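Local atomic coordinates of ThiJ/PfpI domain protein (Brachyspira murdochii, PDB entry 4HCJ), a protein that binds magnesium ions and, as a member of the DJ-1/PfpI family, is probably a hydrolase, although its exact reaction is not established. Residues 83-88 with 111-116; 24-29 with 161-166. All blocks are in the same frame, centred on the assembly; numbering follows the deposited sequence.

Contact 1. Residues 83-88 with 111-116; sequences TLWDDW and VVIMAN
W85 lies across V112 while its backbone oxygen receives the amide of N116, so one residue of the loop carries most of the meeting with the helix. Its CB is near N116 ND2, 3.9 Å away. From there CG stands beside the backbone N and anti to the carbonyl carbon (chi1 -79°), and the contacts of the ring atoms with V112 place the indole against the helix. Within the ring, CD1 skirts I113 CG1 at an oblique approach. The five-membered ring receives V112 CG1 over one face, 3.6 Å from its centroid and nearly on the ring normal, a CH-pi contact. V112 CB sits 3.5 Å from W85 CE2 and equally close to NE1. Further out, W85 CZ2 meets the other methyl, V112 CG2, at 3.7 Å. H134 also meets this indole, its ring steeply inclined to it, and W85 NE1 makes a weak hydrogen bond to S109 O.

Strand 103-107 followed at once by helix 110-116 occupies the place of the unit that carries the nucleophile elbow in DJ-1/PfpI relatives. N116, near the helix end, has its side chain about 5 Å from that of H137, a residue of a magnesium site. Its ND2 donates to W85 O over 2.9 Å with an almost straight N-H...O angle of 175°. The acceptor lies in the amide plane of N116, yet the donor stands 61° out of the carbonyl plane. Q91 NE2 is a second donor to that oxygen, giving it two bonds. D86 OD1 approaches N116 ND2, but the angle is too poor for bonding. On the other flank, L84 CB abuts I113 CD1 at 4.0 Å, and L84 O receives D87 N, closing a type I turn.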
# COMPACT_ATOMS: atom_id res chain seq x y z
N THR A 83 -2.73 -13.67 -2.76
CA THR A 83 -3.04 -13.93 -4.16
C THR A 83 -2.37 -12.94 -5.12
O THR A 83 -2.26 -13.21 -6.30
CB THR A 83 -4.58 -13.94 -4.42
OG1 THR A 83 -5.13 -12.62 -4.27
CG2 THR A 83 -5.27 -14.91 -3.46
N LEU A 84 -1.92 -11.79 -4.60
CA LEU A 84 -1.30 -10.73 -5.39
C LEU A 84 0.21 -10.66 -5.23
O LEU A 84 0.87 -9.88 -5.92
CB LEU A 84 -1.89 -9.38 -4.97
CG LEU A 84 -3.40 -9.22 -5.12
CD1 LEU A 84 -3.85 -7.86 -4.59
CD2 LEU A 84 -3.81 -9.41 -6.56
N TRP A 85 0.78 -11.46 -4.34
CA TRP A 85 2.20 -11.36 -4.03
C TRP A 85 3.11 -11.60 -5.23
O TRP A 85 4.16 -10.95 -5.37
CB TRP A 85 2.53 -12.34 -2.93
CG TRP A 85 2.17 -11.90 -1.56
CD1 TRP A 85 1.59 -10.72 -1.17
CD2 TRP A 85 2.42 -12.64 -0.37
NE1 TRP A 85 1.45 -10.68 0.20
CE2 TRP A 85 1.97 -11.84 0.72
CE3 TRP A 85 2.98 -13.89 -0.10
CZ2 TRP A 85 2.09 -12.27 2.04
CZ3 TRP A 85 3.09 -14.31 1.20
CH2 TRP A 85 2.65 -13.50 2.26
N ASP A 86 2.74 -12.58 -6.06
CA ASP A 86 3.55 -12.95 -7.21
C ASP A 86 2.98 -12.42 -8.52
O ASP A 86 3.35 -12.89 -9.59
CB ASP A 86 3.74 -14.47 -7.27
CG ASP A 86 4.60 -14.99 -6.13
OD1 ASP A 86 5.57 -14.30 -5.74
OD2 ASP A 86 4.29 -16.07 -5.61
N ASP A 87 2.09 -11.44 -8.44
CA ASP A 87 1.42 -10.94 -9.63
C ASP A 87 2.25 -9.83 -10.28
O ASP A 87 2.60 -8.84 -9.64
CB ASP A 87 0.05 -10.42 -9.19
CG ASP A 87 -0.87 -10.14 -10.36
OD1 ASP A 87 -0.58 -9.29 -11.19
OD2 ASP A 87 -1.92 -10.79 -10.44
N TRP A 88 2.55 -9.99 -11.56
CA TRP A 88 3.36 -9.00 -12.25
C TRP A 88 2.69 -7.63 -12.32
O TRP A 88 3.38 -6.61 -12.45
CB TRP A 88 3.77 -9.49 -13.65
CG TRP A 88 2.65 -9.57 -14.64
CD1 TRP A 88 1.88 -10.66 -14.90
CD2 TRP A 88 2.18 -8.52 -15.50
NE1 TRP A 88 0.96 -10.36 -15.87
CE2 TRP A 88 1.12 -9.05 -16.26
CE3 TRP A 88 2.55 -7.19 -15.70
CZ2 TRP A 88 0.42 -8.30 -17.21
CZ3 TRP A 88 1.86 -6.44 -16.65
CH2 TRP A 88 0.80 -7.00 -17.38
N VAL A 111 3.26 -5.22 2.04
CA VAL A 111 4.70 -4.98 1.91
C VAL A 111 5.36 -6.06 1.05
O VAL A 111 6.35 -5.79 0.38
CB VAL A 111 5.37 -4.86 3.30
CG1 VAL A 111 6.88 -4.65 3.19
CG2 VAL A 111 4.74 -3.70 4.09
N VAL A 112 4.83 -7.29 1.09
CA VAL A 112 5.42 -8.38 0.31
C VAL A 112 5.39 -8.10 -1.19
O VAL A 112 6.30 -8.49 -1.91
CB VAL A 112 4.82 -9.73 0.68
CG1 VAL A 112 5.40 -10.85 -0.18
CG2 VAL A 112 5.04 -10.02 2.16
N ILE A 113 4.34 -7.43 -1.68
CA ILE A 113 4.30 -7.07 -3.10
C ILE A 113 5.50 -6.20 -3.45
O ILE A 113 6.17 -6.39 -4.47
CB ILE A 113 2.99 -6.35 -3.46
CG1 ILE A 113 1.80 -7.31 -3.29
CG2 ILE A 113 3.04 -5.79 -4.88
CD1 ILE A 113 0.44 -6.62 -3.35
N MSE A 114 5.76 -5.20 -2.61
CA MSE A 114 6.89 -4.31 -2.80
C MSE A 114 8.24 -5.05 -2.74
O MSE A 114 9.13 -4.82 -3.57
CB MSE A 114 6.82 -3.18 -1.78
CG MSE A 114 5.59 -2.28 -2.00
SE MSE A 114 5.07 -1.23 -0.44
CE MSE A 114 6.66 -0.15 -0.18
N ALA A 115 8.36 -5.97 -1.78
CA ALA A 115 9.57 -6.75 -1.66
C ALA A 115 9.79 -7.58 -2.92
O ALA A 115 10.90 -7.63 -3.47
CB ALA A 115 9.49 -7.65 -0.44
N ASN A 116 8.73 -8.24 -3.38
CA ASN A 116 8.82 -9.10 -4.55
C ASN A 116 9.06 -8.32 -5.84
O ASN A 116 9.62 -8.86 -6.79
CB ASN A 116 7.57 -9.96 -4.68
CG ASN A 116 7.50 -11.06 -3.64
OD1 ASN A 116 8.44 -11.30 -2.89
ND2 ASN A 116 6.37 -11.76 -3.61

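Contact 2. Residues 24-29 with 161-166; sequences YFESKK and SSKDFA
S27 and A166 are the pair whose CA atoms come nearest across the two segments, 5.0 Å apart. The axes of 24-29 and 162-166 approach to 8.3 Å and cross at -39°, a separation that small residues can fill. The methyl of A166 is aimed at the opposite helix: its CB lies 3.7 Å from S27 CA and just as near S27 CB. The hydroxyl of S27 takes no share in this. OG stands between the backbone N and the carbonyl carbon (chi1 68°), and it is hydrogen-bonded to E23 O and to Y12 OH.

One step outward, E26 and S162 both direct CB at the facing helix. E26 carries CG beside its backbone N and anti to its carbonyl carbon (chi1 -63°), and the chain is then extended. In the conformer described, one of two modelled, OE1 reaches S162 CB at 3.4 Å. S162 OG is hydrogen-bonded to P159 O instead. K163, likewise extended, passes E26 at a slant, with its CG 3.8 Å from E26 OE1.

Both helices belong to the alpha-beta-alpha sandwich of the DJ-1/PfpI fold: helix 21-33 comes after strand 9-13, and helix 162-174 after strand 153-156. F165, beside the contact, packs on A105 and I107 of strand 103-107.

The opposite charges stay apart, E26 OE1 and K163 NZ being 4.8 Å from one another. A water bridges them, donating to E26 OE2 and accepting from K163 NZ. A second water accepts from K163 N and makes a weak bond to E26 OE1. The tight part is therefore apolar, whereas the charged E26-K163 pair is joined through solvent, an attraction that probably stays modest.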
# COMPACT_ATOMS: atom_id res chain seq x y z
N TYR A 24 -7.40 -0.72 5.33
CA TYR A 24 -8.09 0.11 4.36
C TYR A 24 -8.96 1.18 5.02
O TYR A 24 -8.76 2.38 4.78
CB TYR A 24 -8.95 -0.77 3.42
CG TYR A 24 -9.82 0.07 2.50
CD1 TYR A 24 -9.27 0.81 1.45
CD2 TYR A 24 -11.20 0.12 2.69
CE1 TYR A 24 -10.07 1.58 0.63
CE2 TYR A 24 -12.00 0.88 1.86
CZ TYR A 24 -11.44 1.61 0.83
OH TYR A 24 -12.25 2.36 0.02
N PHE A 25 -9.93 0.78 5.83
CA PHE A 25 -10.91 1.74 6.33
C PHE A 25 -10.30 2.79 7.27
O PHE A 25 -10.67 3.97 7.20
CB PHE A 25 -12.10 1.03 7.00
CG PHE A 25 -12.95 0.24 6.04
CD1 PHE A 25 -13.78 0.88 5.12
CD2 PHE A 25 -12.90 -1.15 6.05
CE1 PHE A 25 -14.55 0.14 4.22
CE2 PHE A 25 -13.67 -1.90 5.15
CZ PHE A 25 -14.49 -1.25 4.24
N GLU A 26 -9.39 2.38 8.14
CA GLU A 26 -8.80 3.34 9.07
C GLU A 26 -7.86 4.31 8.37
O GLU A 26 -7.82 5.49 8.70
CB GLU A 26 -8.10 2.63 10.23
CG GLU A 26 -9.06 1.81 11.08
CD GLU A 26 -8.38 1.07 12.23
OE1 GLU A 26 -7.17 1.30 12.45
OE2 GLU A 26 -9.05 0.28 12.92
N SER A 27 -7.12 3.83 7.38
CA SER A 27 -6.25 4.74 6.65
C SER A 27 -7.06 5.69 5.78
O SER A 27 -6.73 6.87 5.69
CB SER A 27 -5.18 4.00 5.83
OG SER A 27 -5.72 3.26 4.74
N LYS A 28 -8.14 5.17 5.19
CA LYS A 28 -8.96 5.98 4.30
C LYS A 28 -9.53 7.20 5.04
O LYS A 28 -9.54 8.31 4.51
CB LYS A 28 -10.08 5.14 3.70
CG LYS A 28 -11.03 5.92 2.80
CD LYS A 28 -12.06 4.98 2.18
CE LYS A 28 -13.11 5.71 1.35
NZ LYS A 28 -14.03 4.73 0.76
N LYS A 29 -9.98 6.99 6.27
CA LYS A 29 -10.57 8.09 7.03
C LYS A 29 -9.54 9.20 7.27
O LYS A 29 -9.86 10.40 7.14
CB LYS A 29 -11.11 7.58 8.36
CG LYS A 29 -11.86 8.61 9.15
CD LYS A 29 -12.06 8.20 10.60
CE LYS A 29 -13.01 7.04 10.75
NZ LYS A 29 -13.38 6.85 12.18
N SER A 161 -1.26 -1.07 13.27
CA SER A 161 -0.55 0.17 12.97
C SER A 161 -1.21 1.01 11.88
O SER A 161 -0.58 1.91 11.33
CB SER A 161 0.91 -0.14 12.62
OG SER A 161 1.54 -0.74 13.72
N SER A 162 -2.47 0.73 11.57
CA SER A 162 -3.13 1.40 10.45
C SER A 162 -3.15 2.92 10.56
O SER A 162 -2.89 3.63 9.57
CB SER A 162 -4.57 0.88 10.28
OG SER A 162 -4.58 -0.52 10.04
N LYS A 163 -3.49 3.43 11.74
CA LYS A 163 -3.58 4.88 11.91
C LYS A 163 -2.20 5.54 11.89
O LYS A 163 -1.99 6.58 11.25
CB LYS A 163 -4.34 5.23 13.19
CG LYS A 163 -5.79 4.79 13.15
CD LYS A 163 -6.52 5.03 14.48
CE LYS A 163 -7.95 4.47 14.45
NZ LYS A 163 -8.51 4.38 15.83
N ASP A 164 -1.24 4.93 12.58
CA ASP A 164 0.12 5.45 12.56
C ASP A 164 0.69 5.47 11.13
O ASP A 164 1.38 6.42 10.72
CB ASP A 164 1.04 4.61 13.46
CG ASP A 164 0.76 4.80 14.94
OD1 ASP A 164 0.13 5.81 15.32
OD2 ASP A 164 1.21 3.95 15.73
N PHE A 165 0.40 4.42 10.38
CA PHE A 165 0.81 4.31 8.99
C PHE A 165 0.22 5.45 8.17
O PHE A 165 0.93 6.15 7.45
CB PHE A 165 0.33 2.97 8.44
CG PHE A 165 0.46 2.79 6.96
CD1 PHE A 165 1.70 2.70 6.35
CD2 PHE A 165 -0.68 2.68 6.17
CE1 PHE A 165 1.81 2.46 4.98
CE2 PHE A 165 -0.58 2.45 4.80
CZ PHE A 165 0.66 2.34 4.21
N ALA A 166 -1.09 5.62 8.25
CA ALA A 166 -1.75 6.67 7.48
C ALA A 166 -1.22 8.05 7.84
O ALA A 166 -0.96 8.89 6.96
CB ALA A 166 -3.26 6.59 7.67
O HOH W 1 -4.30 1.77 14.18
O HOH W 2 -9.37 1.37 15.90

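Overall arrangement
From the N terminus the chain forms strand 9-13 and then helix 21-33, whose residues 24-29 supply the first half of contact 2. It goes on through most of the main sheet before the loop 83-88 opens contact 1. This closes after only 22 intervening residues, most of them in helix 88-99 and strand 103-107, when helix 110-116 arrives. Contact 2 waits for 161-166, 131 residues after its first segment, so contact 1 falls wholly within its span and the two do not cross. They lie on opposite sides of the chain's centre, centres 20 Å apart. Contact 1 ties a loop to the helix after strand 103-107; contact 2 joins the first and last helices.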